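Local coordinates for DNA protection during starvation protein (Agrobacterium tumefaciens, PDB 1O9R) that oxidises ferrous iron and stores it as a ferric mineral inside a hollow dodecamer, protecting DNA from oxidative damage without binding it, at residues V18-N23 against V73-T79; L32-K37 against D56-L62; N42-F48 against Y101-L107; V117-R122 against L147-L151. All blocks are in the same frame, centred on the assembly; numbering follows the deposited sequence.

Interaction 1: residues V18-N23 against V73-T79; sequences VIGILN and VVQLGGT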
loop_
_atom_site.group_PDB
_atom_site.type_symbol
_atom_site.label_atom_id
_atom_site.label_comp_id
_atom_site.label_asym_id
_atom_site.label_seq_id
_atom_site.Cartn_x
_atom_site.Cartn_y
_atom_site.Cartn_z
ATOM N N VAL A 18 -3.909 22.316 -34.412
ATOM C CA VAL A 18 -4.235 21.399 -33.287
ATOM C C VAL A 18 -4.399 22.200 -32.009
ATOM O O VAL A 18 -5.230 21.805 -31.148
ATOM C CB VAL A 18 -3.199 20.309 -33.165
ATOM C CG1 VAL A 18 -3.345 19.500 -31.907
ATOM C CG2 VAL A 18 -3.299 19.389 -34.406
ATOM N N ILE A 19 -3.656 23.286 -31.735
ATOM C CA ILE A 19 -3.939 24.113 -30.557
ATOM C C ILE A 19 -5.392 24.532 -30.549
ATOM O O ILE A 19 -6.054 24.512 -29.505
ATOM C CB ILE A 19 -2.967 25.330 -30.556
ATOM C CG1 ILE A 19 -1.563 24.791 -30.163
ATOM C CG2 ILE A 19 -3.473 26.421 -29.608
ATOM C CD1 ILE A 19 -0.508 25.880 -30.422
ATOM N N GLY A 20 -5.971 24.944 -31.710
ATOM C CA GLY A 20 -7.380 25.326 -31.733
ATOM C C GLY A 20 -8.334 24.207 -31.347
ATOM O O GLY A 20 -9.270 24.390 -30.586
ATOM N N ILE A 21 -8.039 22.996 -31.864
ATOM C CA ILE A 21 -8.841 21.816 -31.539
ATOM C C ILE A 21 -8.745 21.522 -30.024
ATOM O O ILE A 21 -9.775 21.209 -29.415
ATOM C CB ILE A 21 -8.356 20.617 -32.357
ATOM C CG1 ILE A 21 -8.587 20.854 -33.877
ATOM C CG2 ILE A 21 -9.069 19.336 -31.956
ATOM C CD1 ILE A 21 -7.786 19.812 -34.669
ATOM N N LEU A 22 -7.557 21.536 -29.481
ATOM C CA LEU A 22 -7.356 21.227 -28.045
ATOM C C LEU A 22 -8.044 22.282 -27.192
ATOM O O LEU A 22 -8.760 21.863 -26.285
ATOM C CB LEU A 22 -5.854 21.267 -27.777
ATOM C CG LEU A 22 -5.037 20.083 -28.344
ATOM C CD1 LEU A 22 -3.560 20.408 -28.461
ATOM C CD2 LEU A 22 -5.241 18.879 -27.402
ATOM N N ASN A 23 -7.829 23.599 -27.439
ATOM C CA ASN A 23 -8.484 24.548 -26.523
ATOM C C ASN A 23 -9.991 24.477 -26.673
ATOM O O ASN A 23 -10.690 24.748 -25.679
ATOM C CB ASN A 23 -7.953 25.963 -26.809
ATOM C CG ASN A 23 -6.766 26.319 -25.948
ATOM O OD1 ASN A 23 -6.643 25.840 -24.795
ATOM N ND2 ASN A 23 -5.840 27.158 -26.404
ATOM N N VAL A 73 -1.585 21.622 -25.434
ATOM C CA VAL A 73 -1.538 22.964 -26.031
ATOM C C VAL A 73 -0.200 23.574 -25.729
ATOM O O VAL A 73 0.464 24.228 -26.602
ATOM C CB VAL A 73 -2.655 23.802 -25.385
ATOM C CG1 VAL A 73 -2.442 25.287 -25.768
ATOM C CG2 VAL A 73 -4.030 23.306 -25.785
ATOM N N VAL A 74 0.248 23.556 -24.475
ATOM C CA VAL A 74 1.483 24.255 -24.109
ATOM C C VAL A 74 2.712 23.602 -24.691
ATOM O O VAL A 74 3.681 24.290 -25.042
ATOM C CB VAL A 74 1.567 24.407 -22.566
ATOM C CG1 VAL A 74 0.316 25.240 -22.130
ATOM C CG2 VAL A 74 1.491 23.220 -21.679
ATOM N N GLN A 75 2.700 22.273 -24.789
ATOM C CA GLN A 75 3.797 21.563 -25.428
ATOM C C GLN A 75 3.996 22.086 -26.854
ATOM O O GLN A 75 5.147 22.076 -27.308
ATOM C CB GLN A 75 3.509 20.055 -25.503
ATOM C CG GLN A 75 3.654 19.395 -24.116
ATOM C CD GLN A 75 2.948 18.067 -24.084
ATOM O OE1 GLN A 75 2.900 17.320 -25.041
ATOM N NE2 GLN A 75 2.280 17.765 -22.952
ATOM N N LEU A 76 2.932 22.424 -27.539
ATOM C CA LEU A 76 3.010 22.909 -28.933
ATOM C C LEU A 76 3.294 24.391 -28.956
ATOM O O LEU A 76 3.223 24.902 -30.110
ATOM C CB LEU A 76 1.775 22.456 -29.677
ATOM C CG LEU A 76 1.565 20.938 -29.756
ATOM C CD1 LEU A 76 0.269 20.662 -30.510
ATOM C CD2 LEU A 76 2.760 20.253 -30.410
ATOM N N GLY A 77 3.560 25.073 -27.864
ATOM C CA GLY A 77 3.919 26.497 -27.907
ATOM C C GLY A 77 2.706 27.380 -27.692
ATOM O O GLY A 77 2.868 28.605 -27.851
ATOM N N GLY A 78 1.523 26.860 -27.449
ATOM C CA GLY A 78 0.322 27.677 -27.237
ATOM C C GLY A 78 0.131 28.023 -25.759
ATOM O O GLY A 78 0.920 27.719 -24.870
ATOM N N THR A 79 -1.019 28.642 -25.556
ATOM C CA THR A 79 -1.512 29.026 -24.223
ATOM C C THR A 79 -2.768 28.224 -23.934
ATOM O O THR A 79 -3.762 28.269 -24.660
ATOM C CB THR A 79 -1.838 30.530 -24.212
ATOM O OG1 THR A 79 -0.626 31.241 -24.519
ATOM C CG2 THR A 79 -2.335 30.939 -22.828
#
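Leu22 and Val73 form the tight part of this contact: Val73 CG2, set anti to its own carbonyl carbon, is the branch that meets Leu22 CB, at 3.4 Å, closer than carbons usually pack. Around this point Val18 CG1 reaches Leu76 CD1, while Ile19 lays its CG1 along Leu76 CB. The CD1 methyl of Ile19 extends to Gly78 N at 3.7 Å, over backbone that carries no side chain. Gly77, with positive phi (95°), is the C-prime residue of a Schellman motif that ends helix 48-75, a backbone shape suited to glycine. Ile19 spans this packing and the looser margin toward solvent, which is polar. There the partly exposed Asn23 gives Thr79 O a nearly straight hydrogen bond from ND2 (2.9 Å, 166°), with the acceptor close to the amide plane, and its OD1 accepts from Leu81 N. Branched aliphatic side chains thus seal the helix pair, while one amide, using both ends, fixes the path of the chain leaving the helix.

Interaction 2: residues L32-K37 against D56-L62; sequences LALVTK and DTFRTQL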
loop_
_atom_site.group_PDB
_atom_site.type_symbol
_atom_site.label_atom_id
_atom_site.label_comp_id
_atom_site.label_asym_id
_atom_site.label_seq_id
_atom_site.Cartn_x
_atom_site.Cartn_y
_atom_site.Cartn_z
ATOM N N LEU A 32 -18.109 20.107 -18.708
ATOM C CA LEU A 32 -18.677 18.817 -18.337
ATOM C C LEU A 32 -18.221 18.370 -16.949
ATOM O O LEU A 32 -19.021 17.750 -16.253
ATOM C CB LEU A 32 -18.286 17.756 -19.412
ATOM C CG LEU A 32 -19.118 16.463 -19.310
ATOM C CD1 LEU A 32 -20.562 16.805 -19.731
ATOM C CD2 LEU A 32 -18.569 15.421 -20.265
ATOM N N ALA A 33 -16.972 18.709 -16.586
ATOM C CA ALA A 33 -16.531 18.344 -15.224
ATOM C C ALA A 33 -17.387 19.094 -14.212
ATOM O O ALA A 33 -17.772 18.505 -13.179
ATOM C CB ALA A 33 -15.055 18.715 -15.071
ATOM N N LEU A 34 -17.701 20.385 -14.437
ATOM C CA LEU A 34 -18.543 21.129 -13.482
ATOM C C LEU A 34 -19.953 20.572 -13.487
ATOM O O LEU A 34 -20.553 20.454 -12.391
ATOM C CB LEU A 34 -18.599 22.622 -13.891
ATOM C CG LEU A 34 -17.234 23.322 -13.843
ATOM C CD1 LEU A 34 -17.398 24.787 -14.301
ATOM C CD2 LEU A 34 -16.600 23.279 -12.458
ATOM N N VAL A 35 -20.478 20.208 -14.653
ATOM C CA VAL A 35 -21.803 19.619 -14.748
ATOM C C VAL A 35 -21.914 18.350 -13.929
ATOM O O VAL A 35 -22.927 18.046 -13.286
ATOM C CB VAL A 35 -22.047 19.308 -16.267
ATOM C CG1 VAL A 35 -23.051 18.245 -16.442
ATOM C CG2 VAL A 35 -22.484 20.620 -16.963
ATOM N N THR A 36 -20.862 17.507 -14.005
ATOM C CA THR A 36 -20.868 16.221 -13.338
ATOM C C THR A 36 -21.040 16.367 -11.826
ATOM O O THR A 36 -21.848 15.618 -11.253
ATOM C CB THR A 36 -19.559 15.498 -13.703
ATOM O OG1 THR A 36 -19.553 15.287 -15.152
ATOM C CG2 THR A 36 -19.443 14.135 -13.080
ATOM N N LYS A 37 -20.306 17.317 -11.242
ATOM C CA LYS A 37 -20.449 17.548 -9.808
ATOM C C LYS A 37 -21.793 18.231 -9.494
ATOM O O LYS A 37 -22.435 17.883 -8.508
ATOM C CB LYS A 37 -19.289 18.378 -9.271
ATOM C CG LYS A 37 -18.006 17.561 -9.033
ATOM C CD LYS A 37 -18.164 16.742 -7.721
ATOM C CE LYS A 37 -16.832 16.013 -7.445
ATOM N NZ LYS A 37 -17.017 15.345 -6.093
ATOM N N ASP A 56 -18.520 10.749 -9.299
ATOM C CA ASP A 56 -17.190 11.218 -8.874
ATOM C C ASP A 56 -16.076 10.531 -9.651
ATOM O O ASP A 56 -15.049 11.157 -9.958
ATOM C CB ASP A 56 -17.096 10.887 -7.373
ATOM C CG ASP A 56 -17.556 11.993 -6.476
ATOM O OD1 ASP A 56 -17.585 11.702 -5.228
ATOM O OD2 ASP A 56 -17.886 13.075 -6.970
ATOM N N THR A 57 -16.267 9.245 -10.017
ATOM C CA THR A 57 -15.248 8.583 -10.845
ATOM C C THR A 57 -15.178 9.295 -12.204
ATOM O O THR A 57 -14.072 9.516 -12.739
ATOM C CB THR A 57 -15.595 7.106 -11.077
ATOM O OG1 THR A 57 -15.629 6.476 -9.769
ATOM C CG2 THR A 57 -14.591 6.450 -12.008
ATOM N N PHE A 58 -16.316 9.704 -12.785
ATOM C CA PHE A 58 -16.275 10.389 -14.071
ATOM C C PHE A 58 -15.593 11.722 -13.909
ATOM O O PHE A 58 -14.823 12.136 -14.810
ATOM C CB PHE A 58 -17.716 10.649 -14.536
ATOM C CG PHE A 58 -18.462 9.421 -14.982
ATOM C CD1 PHE A 58 -19.778 9.661 -15.395
ATOM C CD2 PHE A 58 -17.890 8.153 -15.046
ATOM C CE1 PHE A 58 -20.534 8.561 -15.803
ATOM C CE2 PHE A 58 -18.677 7.105 -15.503
ATOM C CZ PHE A 58 -19.976 7.324 -15.869
ATOM N N ARG A 59 -15.788 12.445 -12.804
ATOM C CA ARG A 59 -15.149 13.727 -12.608
ATOM C C ARG A 59 -13.624 13.586 -12.591
ATOM O O ARG A 59 -12.923 14.348 -13.262
ATOM C CB ARG A 59 -15.692 14.477 -11.398
ATOM C CG ARG A 59 -14.875 15.734 -11.073
ATOM C CD ARG A 59 -14.947 16.812 -12.205
ATOM N NE ARG A 59 -14.145 17.927 -11.719
ATOM C CZ ARG A 59 -14.602 19.006 -11.056
ATOM N NH1 ARG A 59 -13.709 19.851 -10.465
ATOM N NH2 ARG A 59 -15.891 19.279 -10.993
ATOM N N THR A 60 -13.144 12.550 -11.904
ATOM C CA THR A 60 -11.670 12.317 -11.854
ATOM C C THR A 60 -11.183 12.073 -13.277
ATOM O O THR A 60 -10.127 12.604 -13.663
ATOM C CB THR A 60 -11.411 11.032 -11.012
ATOM O OG1 THR A 60 -11.776 11.437 -9.667
ATOM C CG2 THR A 60 -9.895 10.760 -11.048
ATOM N N GLN A 61 -11.902 11.283 -14.088
ATOM C CA GLN A 61 -11.395 11.059 -15.447
ATOM C C GLN A 61 -11.402 12.291 -16.315
ATOM O O GLN A 61 -10.491 12.534 -17.095
ATOM C CB GLN A 61 -12.271 9.972 -16.115
ATOM C CG GLN A 61 -12.155 8.635 -15.417
ATOM C CD GLN A 61 -13.126 7.599 -15.948
ATOM O OE1 GLN A 61 -13.891 7.789 -16.887
ATOM N NE2 GLN A 61 -13.121 6.438 -15.289
ATOM N N LEU A 62 -12.445 13.144 -16.175
ATOM C CA LEU A 62 -12.515 14.384 -16.948
ATOM C C LEU A 62 -11.403 15.312 -16.489
ATOM O O LEU A 62 -10.804 16.045 -17.295
ATOM C CB LEU A 62 -13.889 15.061 -16.709
ATOM C CG LEU A 62 -15.068 14.339 -17.365
ATOM C CD1 LEU A 62 -16.408 14.958 -16.935
ATOM C CD2 LEU A 62 -14.950 14.349 -18.904
#
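Lys37 NZ meets Asp56 OD2 in a short salt bridge of 2.6 Å, approaching from above the carboxylate plane; the same ammonium pairs with Asp67 of a second subunit. The side chain of Asp56 lies about 4 Å from a bound iron and close to that of the iron ligand His40, so the ion pair borders the intersubunit ferroxidase centre. Arg59 NH2 donates to Ala33 O (3.0 Å, 142°) from well above the carbonyl plane, and Arg59 NE forms a salt bridge with Asp63, its stronger partner. These are neighbouring antiparallel helices of the ferritin-like four-helix bundle, their local axes 9.1 Å apart at 164°, and Arg59 is a knob in a hole formed by Ala33, Leu34, Thr36 and Lys37. A bend at chi2 (64°) carries its CD over Ala33 CB, at 3.4 Å, where a small residue fits. Leu62 CD1 lies against Leu32 CG (3.9 Å) and Thr36 OG1. That hydroxyl donates to Leu32 O and also bonds Tyr114 OH, while Thr36 CG2 packs on Arg59 CB.

Interaction 3: residues N42-F48 against Y101-L107; sequences NLKGPQF and YKIHDHL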
loop_
_atom_site.group_PDB
_atom_site.type_symbol
_atom_site.label_atom_id
_atom_site.label_comp_id
_atom_site.label_asym_id
_atom_site.label_seq_id
_atom_site.Cartn_x
_atom_site.Cartn_y
_atom_site.Cartn_z
ATOM N N ASN A 42 -26.909 17.091 -6.288
ATOM C CA ASN A 42 -28.344 17.370 -6.249
ATOM C C ASN A 42 -29.246 16.244 -6.652
ATOM O O ASN A 42 -30.489 16.399 -6.807
ATOM C CB ASN A 42 -28.642 18.617 -7.125
ATOM C CG ASN A 42 -27.997 19.872 -6.555
ATOM O OD1 ASN A 42 -28.345 20.266 -5.412
ATOM N ND2 ASN A 42 -27.039 20.514 -7.233
ATOM N N LEU A 43 -28.732 15.033 -6.803
ATOM C CA LEU A 43 -29.497 13.846 -7.129
ATOM C C LEU A 43 -30.410 13.466 -6.001
ATOM O O LEU A 43 -29.982 13.454 -4.834
ATOM C CB LEU A 43 -28.558 12.570 -7.205
ATOM C CG LEU A 43 -27.466 12.644 -8.242
ATOM C CD1 LEU A 43 -26.602 11.355 -8.179
ATOM C CD2 LEU A 43 -27.965 12.809 -9.675
ATOM N N LYS A 44 -31.656 13.104 -6.350
ATOM C CA LYS A 44 -32.562 12.613 -5.301
ATOM C C LYS A 44 -33.333 11.430 -5.853
ATOM O O LYS A 44 -33.841 11.569 -6.971
ATOM C CB LYS A 44 -33.649 13.648 -4.993
ATOM C CG LYS A 44 -33.310 15.100 -4.733
ATOM C CD LYS A 44 -32.587 15.161 -3.370
ATOM C CE LYS A 44 -32.225 16.649 -3.088
ATOM N NZ LYS A 44 -31.326 16.615 -1.862
ATOM N N GLY A 45 -33.457 10.341 -5.129
ATOM C CA GLY A 45 -34.295 9.202 -5.578
ATOM C C GLY A 45 -33.635 7.914 -5.179
ATOM O O GLY A 45 -32.513 7.852 -4.656
ATOM N N PRO A 46 -34.239 6.766 -5.484
ATOM C CA PRO A 46 -33.830 5.449 -5.038
ATOM C C PRO A 46 -32.457 4.946 -5.466
ATOM O O PRO A 46 -31.871 4.121 -4.762
ATOM C CB PRO A 46 -34.966 4.550 -5.508
ATOM C CG PRO A 46 -36.149 5.434 -5.622
ATOM C CD PRO A 46 -35.644 6.788 -6.059
ATOM N N GLN A 47 -32.026 5.529 -6.595
ATOM C CA GLN A 47 -30.741 5.181 -7.116
ATOM C C GLN A 47 -29.609 6.086 -6.598
ATOM O O GLN A 47 -28.468 5.975 -7.051
ATOM C CB GLN A 47 -30.829 5.481 -8.674
ATOM C CG GLN A 47 -31.946 4.819 -9.473
ATOM C CD GLN A 47 -32.265 5.415 -10.840
ATOM O OE1 GLN A 47 -33.078 6.361 -10.964
ATOM N NE2 GLN A 47 -31.714 4.907 -11.950
ATOM N N PHE A 48 -29.846 6.874 -5.552
ATOM C CA PHE A 48 -28.876 7.875 -5.164
ATOM C C PHE A 48 -27.435 7.386 -5.007
ATOM O O PHE A 48 -26.572 7.991 -5.644
ATOM C CB PHE A 48 -29.330 8.511 -3.805
ATOM C CG PHE A 48 -28.293 9.490 -3.286
ATOM C CD1 PHE A 48 -28.290 10.782 -3.808
ATOM C CD2 PHE A 48 -27.383 9.162 -2.314
ATOM C CE1 PHE A 48 -27.332 11.714 -3.386
ATOM C CE2 PHE A 48 -26.428 10.030 -1.867
ATOM C CZ PHE A 48 -26.413 11.314 -2.420
ATOM N N TYR A 101 -33.983 17.428 -9.873
ATOM C CA TYR A 101 -33.604 16.610 -8.719
ATOM C C TYR A 101 -33.775 15.151 -8.971
ATOM O O TYR A 101 -32.901 14.319 -8.665
ATOM C CB TYR A 101 -34.462 17.016 -7.445
ATOM C CG TYR A 101 -34.229 18.487 -7.173
ATOM C CD1 TYR A 101 -35.172 19.458 -7.663
ATOM C CD2 TYR A 101 -33.116 18.976 -6.581
ATOM C CE1 TYR A 101 -34.941 20.776 -7.461
ATOM C CE2 TYR A 101 -32.874 20.319 -6.390
ATOM C CZ TYR A 101 -33.795 21.251 -6.848
ATOM O OH TYR A 101 -33.564 22.576 -6.653
ATOM N N LYS A 102 -34.879 14.697 -9.582
ATOM C CA LYS A 102 -35.046 13.296 -9.890
ATOM C C LYS A 102 -33.803 12.759 -10.628
ATOM O O LYS A 102 -33.413 13.363 -11.624
ATOM C CB LYS A 102 -36.270 13.067 -10.810
ATOM C CG LYS A 102 -37.513 13.383 -9.942
ATOM C CD LYS A 102 -38.759 12.711 -10.477
ATOM C CE LYS A 102 -39.449 13.475 -11.581
ATOM N NZ LYS A 102 -40.758 12.763 -11.846
ATOM N N ILE A 103 -33.435 11.534 -10.248
ATOM C CA ILE A 103 -32.210 10.988 -10.916
ATOM C C ILE A 103 -32.422 10.802 -12.424
ATOM O O ILE A 103 -31.480 11.034 -13.148
ATOM C CB ILE A 103 -31.769 9.729 -10.211
ATOM C CG1 ILE A 103 -31.234 10.266 -8.849
ATOM C CG2 ILE A 103 -30.683 8.978 -10.978
ATOM C CD1 ILE A 103 -31.018 9.171 -7.852
ATOM N N HIS A 104 -33.628 10.359 -12.803
ATOM C CA HIS A 104 -33.810 10.203 -14.265
ATOM C C HIS A 104 -33.598 11.543 -14.967
ATOM O O HIS A 104 -33.113 11.510 -16.102
ATOM C CB HIS A 104 -35.260 9.716 -14.505
ATOM C CG HIS A 104 -35.474 9.060 -15.840
ATOM N ND1 HIS A 104 -36.462 8.107 -15.973
ATOM C CD2 HIS A 104 -34.861 9.200 -17.010
ATOM C CE1 HIS A 104 -36.428 7.672 -17.244
ATOM N NE2 HIS A 104 -35.468 8.312 -17.906
ATOM N N ASP A 105 -34.028 12.677 -14.403
ATOM C CA ASP A 105 -33.866 13.976 -15.052
ATOM C C ASP A 105 -32.398 14.373 -15.163
ATOM O O ASP A 105 -31.941 14.856 -16.202
ATOM C CB ASP A 105 -34.692 15.079 -14.350
ATOM C CG ASP A 105 -36.202 14.934 -14.474
ATOM O OD1 ASP A 105 -36.560 14.308 -15.457
ATOM O OD2 ASP A 105 -36.862 15.453 -13.553
ATOM N N HIS A 106 -31.613 14.025 -14.116
ATOM C CA HIS A 106 -30.170 14.297 -14.223
ATOM C C HIS A 106 -29.551 13.350 -15.208
ATOM O O HIS A 106 -28.685 13.838 -15.932
ATOM C CB HIS A 106 -29.542 14.048 -12.814
ATOM C CG HIS A 106 -29.654 15.221 -11.883
ATOM N ND1 HIS A 106 -29.009 16.433 -12.015
ATOM C CD2 HIS A 106 -30.443 15.356 -10.767
ATOM C CE1 HIS A 106 -29.352 17.269 -11.041
ATOM N NE2 HIS A 106 -30.237 16.625 -10.291
ATOM N N LEU A 107 -29.920 12.053 -15.198
ATOM C CA LEU A 107 -29.348 11.157 -16.204
ATOM C C LEU A 107 -29.627 11.656 -17.624
ATOM O O LEU A 107 -28.709 11.625 -18.434
ATOM C CB LEU A 107 -29.920 9.747 -16.047
ATOM C CG LEU A 107 -29.442 9.002 -14.772
ATOM C CD1 LEU A 107 -30.245 7.731 -14.541
ATOM C CD2 LEU A 107 -27.946 8.677 -14.937
#
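Lys44 N donates to Tyr101 O at 2.9 Å (145°). The return link, Ile103 N to Lys44 O, is long and weak. The two backbone bonds make a single beta bridge between Lys44 and Lys102, just before helix 103-130 begins, with a CA-H...O contact from Lys102 CA to Lys44 O beside it.

Ile103 is the main apolar anchor. Its CG1, anti to the carbonyl carbon (chi1 -70°), passes Lys44 O at 3.5 Å and carries CD1 on to Phe48 N, also at 3.5 Å, while CG2 turns to Gln47 OE1. Gly45, with phi 143°, adopts a backbone shape suited to glycine and starts a type I turn to Phe48. On the other side Leu43 CD2 packs obliquely against the His106 ring, 3.7 Å from CG, and His106 ND1 bonds to Tyr96. The Lys44 and Tyr101 side chains run side by side in the same direction, CG to CB at 3.5 Å, yet their polar ends serve other subunits: Lys44 NZ bonds to Gln159 of a fourth subunit and Tyr101 OH to Thr79 of a second. Gln47 NE2 likewise reaches Pro46 of a fifth. Backbone bonds and aliphatic carbons join the segments, while polar side-chain ends, with further backbone bonds to the fourth subunit, tie this corner to its neighbours.

Interaction 4: residues V117-R122 against L147-L151; sequences VANMIR and LDKSL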
loop_
_atom_site.group_PDB
_atom_site.type_symbol
_atom_site.label_atom_id
_atom_site.label_comp_id
_atom_site.label_asym_id
_atom_site.label_seq_id
_atom_site.Cartn_x
_atom_site.Cartn_y
_atom_site.Cartn_z
ATOM N N VAL A 117 -19.920 15.821 -25.778
ATOM C CA VAL A 117 -18.458 15.846 -25.604
ATOM C C VAL A 117 -17.816 14.563 -26.154
ATOM O O VAL A 117 -16.775 14.667 -26.827
ATOM C CB VAL A 117 -18.139 15.988 -24.107
ATOM C CG1 VAL A 117 -16.595 15.973 -23.918
ATOM C CG2 VAL A 117 -18.689 17.334 -23.609
ATOM N N ALA A 118 -18.427 13.412 -26.014
ATOM C CA ALA A 118 -17.880 12.178 -26.609
ATOM C C ALA A 118 -17.751 12.416 -28.131
ATOM O O ALA A 118 -16.760 11.953 -28.703
ATOM C CB ALA A 118 -18.788 11.011 -26.277
ATOM N N ASN A 119 -18.826 12.969 -28.715
ATOM C CA ASN A 119 -18.780 13.088 -30.180
ATOM C C ASN A 119 -17.866 14.192 -30.647
ATOM O O ASN A 119 -17.182 14.049 -31.678
ATOM C CB ASN A 119 -20.247 13.342 -30.633
ATOM C CG ASN A 119 -21.101 12.110 -30.447
ATOM O OD1 ASN A 119 -20.667 10.955 -30.392
ATOM N ND2 ASN A 119 -22.432 12.264 -30.371
ATOM N N MET A 120 -17.666 15.226 -29.814
ATOM C CA MET A 120 -16.680 16.236 -30.154
ATOM C C MET A 120 -15.264 15.622 -30.133
ATOM O O MET A 120 -14.427 15.940 -31.011
ATOM C CB MET A 120 -16.702 17.336 -29.102
ATOM C CG MET A 120 -15.584 18.319 -28.957
ATOM S SD MET A 120 -15.955 19.624 -27.730
ATOM C CE MET A 120 -17.810 19.502 -27.839
ATOM N N ILE A 121 -14.986 14.815 -29.111
ATOM C CA ILE A 121 -13.631 14.238 -28.995
ATOM C C ILE A 121 -13.447 13.192 -30.058
ATOM O O ILE A 121 -12.303 13.094 -30.569
ATOM C CB ILE A 121 -13.531 13.628 -27.575
ATOM C CG1 ILE A 121 -13.549 14.728 -26.497
ATOM C CG2 ILE A 121 -12.288 12.755 -27.489
ATOM C CD1 ILE A 121 -12.489 15.798 -26.558
ATOM N N ARG A 122 -14.467 12.453 -30.499
ATOM C CA ARG A 122 -14.352 11.514 -31.596
ATOM C C ARG A 122 -13.883 12.235 -32.871
ATOM O O ARG A 122 -12.993 11.790 -33.604
ATOM C CB ARG A 122 -15.713 10.828 -31.838
ATOM C CG ARG A 122 -15.747 9.633 -32.771
ATOM C CD ARG A 122 -17.139 8.992 -32.995
ATOM N NE ARG A 122 -18.105 9.221 -31.918
ATOM C CZ ARG A 122 -17.930 8.586 -30.740
ATOM N NH1 ARG A 122 -17.015 7.612 -30.590
ATOM N NH2 ARG A 122 -18.725 8.886 -29.719
ATOM N N LEU A 147 -14.755 8.554 -22.509
ATOM C CA LEU A 147 -16.064 9.237 -22.704
ATOM C C LEU A 147 -17.059 8.241 -23.220
ATOM O O LEU A 147 -18.247 8.340 -22.808
ATOM C CB LEU A 147 -15.890 10.407 -23.680
ATOM C CG LEU A 147 -15.307 11.646 -22.968
ATOM C CD1 LEU A 147 -14.569 12.518 -23.978
ATOM C CD2 LEU A 147 -16.478 12.346 -22.250
ATOM N N ASP A 148 -16.708 7.398 -24.187
ATOM C CA ASP A 148 -17.697 6.463 -24.723
ATOM C C ASP A 148 -18.136 5.463 -23.692
ATOM O O ASP A 148 -19.302 5.053 -23.715
ATOM C CB ASP A 148 -17.126 5.743 -25.981
ATOM C CG ASP A 148 -17.194 6.602 -27.227
ATOM O OD1 ASP A 148 -16.815 5.998 -28.281
ATOM O OD2 ASP A 148 -17.574 7.772 -27.225
ATOM N N LYS A 149 -17.204 5.028 -22.828
ATOM C CA LYS A 149 -17.647 4.089 -21.758
ATOM C C LYS A 149 -18.517 4.839 -20.741
ATOM O O LYS A 149 -19.484 4.186 -20.300
ATOM C CB LYS A 149 -16.369 3.482 -21.122
ATOM C CG LYS A 149 -16.696 2.560 -19.971
ATOM C CD LYS A 149 -15.447 1.790 -19.497
ATOM C CE LYS A 149 -15.853 0.956 -18.273
ATOM N NZ LYS A 149 -14.744 -0.023 -17.985
ATOM N N SER A 150 -18.152 6.047 -20.394
ATOM C CA SER A 150 -18.995 6.784 -19.424
ATOM C C SER A 150 -20.388 7.056 -19.981
ATOM O O SER A 150 -21.408 6.925 -19.297
ATOM C CB SER A 150 -18.324 8.076 -19.007
ATOM O OG SER A 150 -17.038 7.866 -18.449
ATOM N N LEU A 151 -20.455 7.349 -21.296
ATOM C CA LEU A 151 -21.757 7.567 -21.929
ATOM C C LEU A 151 -22.583 6.304 -21.880
ATOM O O LEU A 151 -23.789 6.366 -21.552
ATOM C CB LEU A 151 -21.476 8.020 -23.399
ATOM C CG LEU A 151 -22.792 8.179 -24.234
ATOM C CD1 LEU A 151 -23.685 9.279 -23.684
ATOM C CD2 LEU A 151 -22.403 8.408 -25.691
HETATM O O HOH W 1 -15.559 9.608 -27.781
#
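The guanidinium of Arg122 meets the carboxylate of Asp148 end-on, the two planes only 28° apart. Arg122 NH1 donates to the syn lone pair of Asp148 OD1 (2.8 Å, 167°), and NH2 reaches OD2, also on the syn side, at 3.0 Å. At another part of the guanidinium edge Asn119 OD1 lies in plane and accepts from NH2 at 2.9 Å, while one face carries Ala118 O, offset toward the rim. Several partners thus hold the group's rotation, and arginine suits a place that needs donors in several directions. A nearly eclipsed chi3 (-24°) bends the chain so that the guanidinium reaches Asn119, one turn earlier. A water lies within hydrogen-bonding distance of both Ala118 O and Asp148 OD2.

Beneath the ion pair the contact is apolar. Leu147 CD1 presses on Ile121 CG1 at 3.5 Å, and its other methyl, CD2, touches Val117 CG1. Ala118 CB rests on Leu147 CB at 3.9 Å, a small residue at the closest backbone approach.

Charges here have further partners in a sixth subunit: Asp148 pairs with its Arg72, and Arg122 with its Asp9. The antiparallel axes of segments 117-122 and 147-151 approach to 9.6 Å, with Val117 and Ile121 also touching helix 12-42 and Ser150 packing on helix 48-75.

How the interactions relate
From the N terminus, helix 12-42 and helix 48-75 are joined twice. Interaction 1 closes the wider loop near one end of the pair, and interaction 2 a shorter loop inside it, their centres about 22 Å apart on opposite sides of the chain's centre. Interaction 3 ties the turn between these helices to the start of helix 103-130, so its segments alternate with those of both earlier contacts. Interaction 4 follows in series and pairs helix 103-130 with helix 134-156. The two helix pairs meet where interactions 2 and 4 touch: Phe58 CE2 lies 3.5 Å from Ser150 OG, and Leu32 packs on Val117, completing the four-helix bundle.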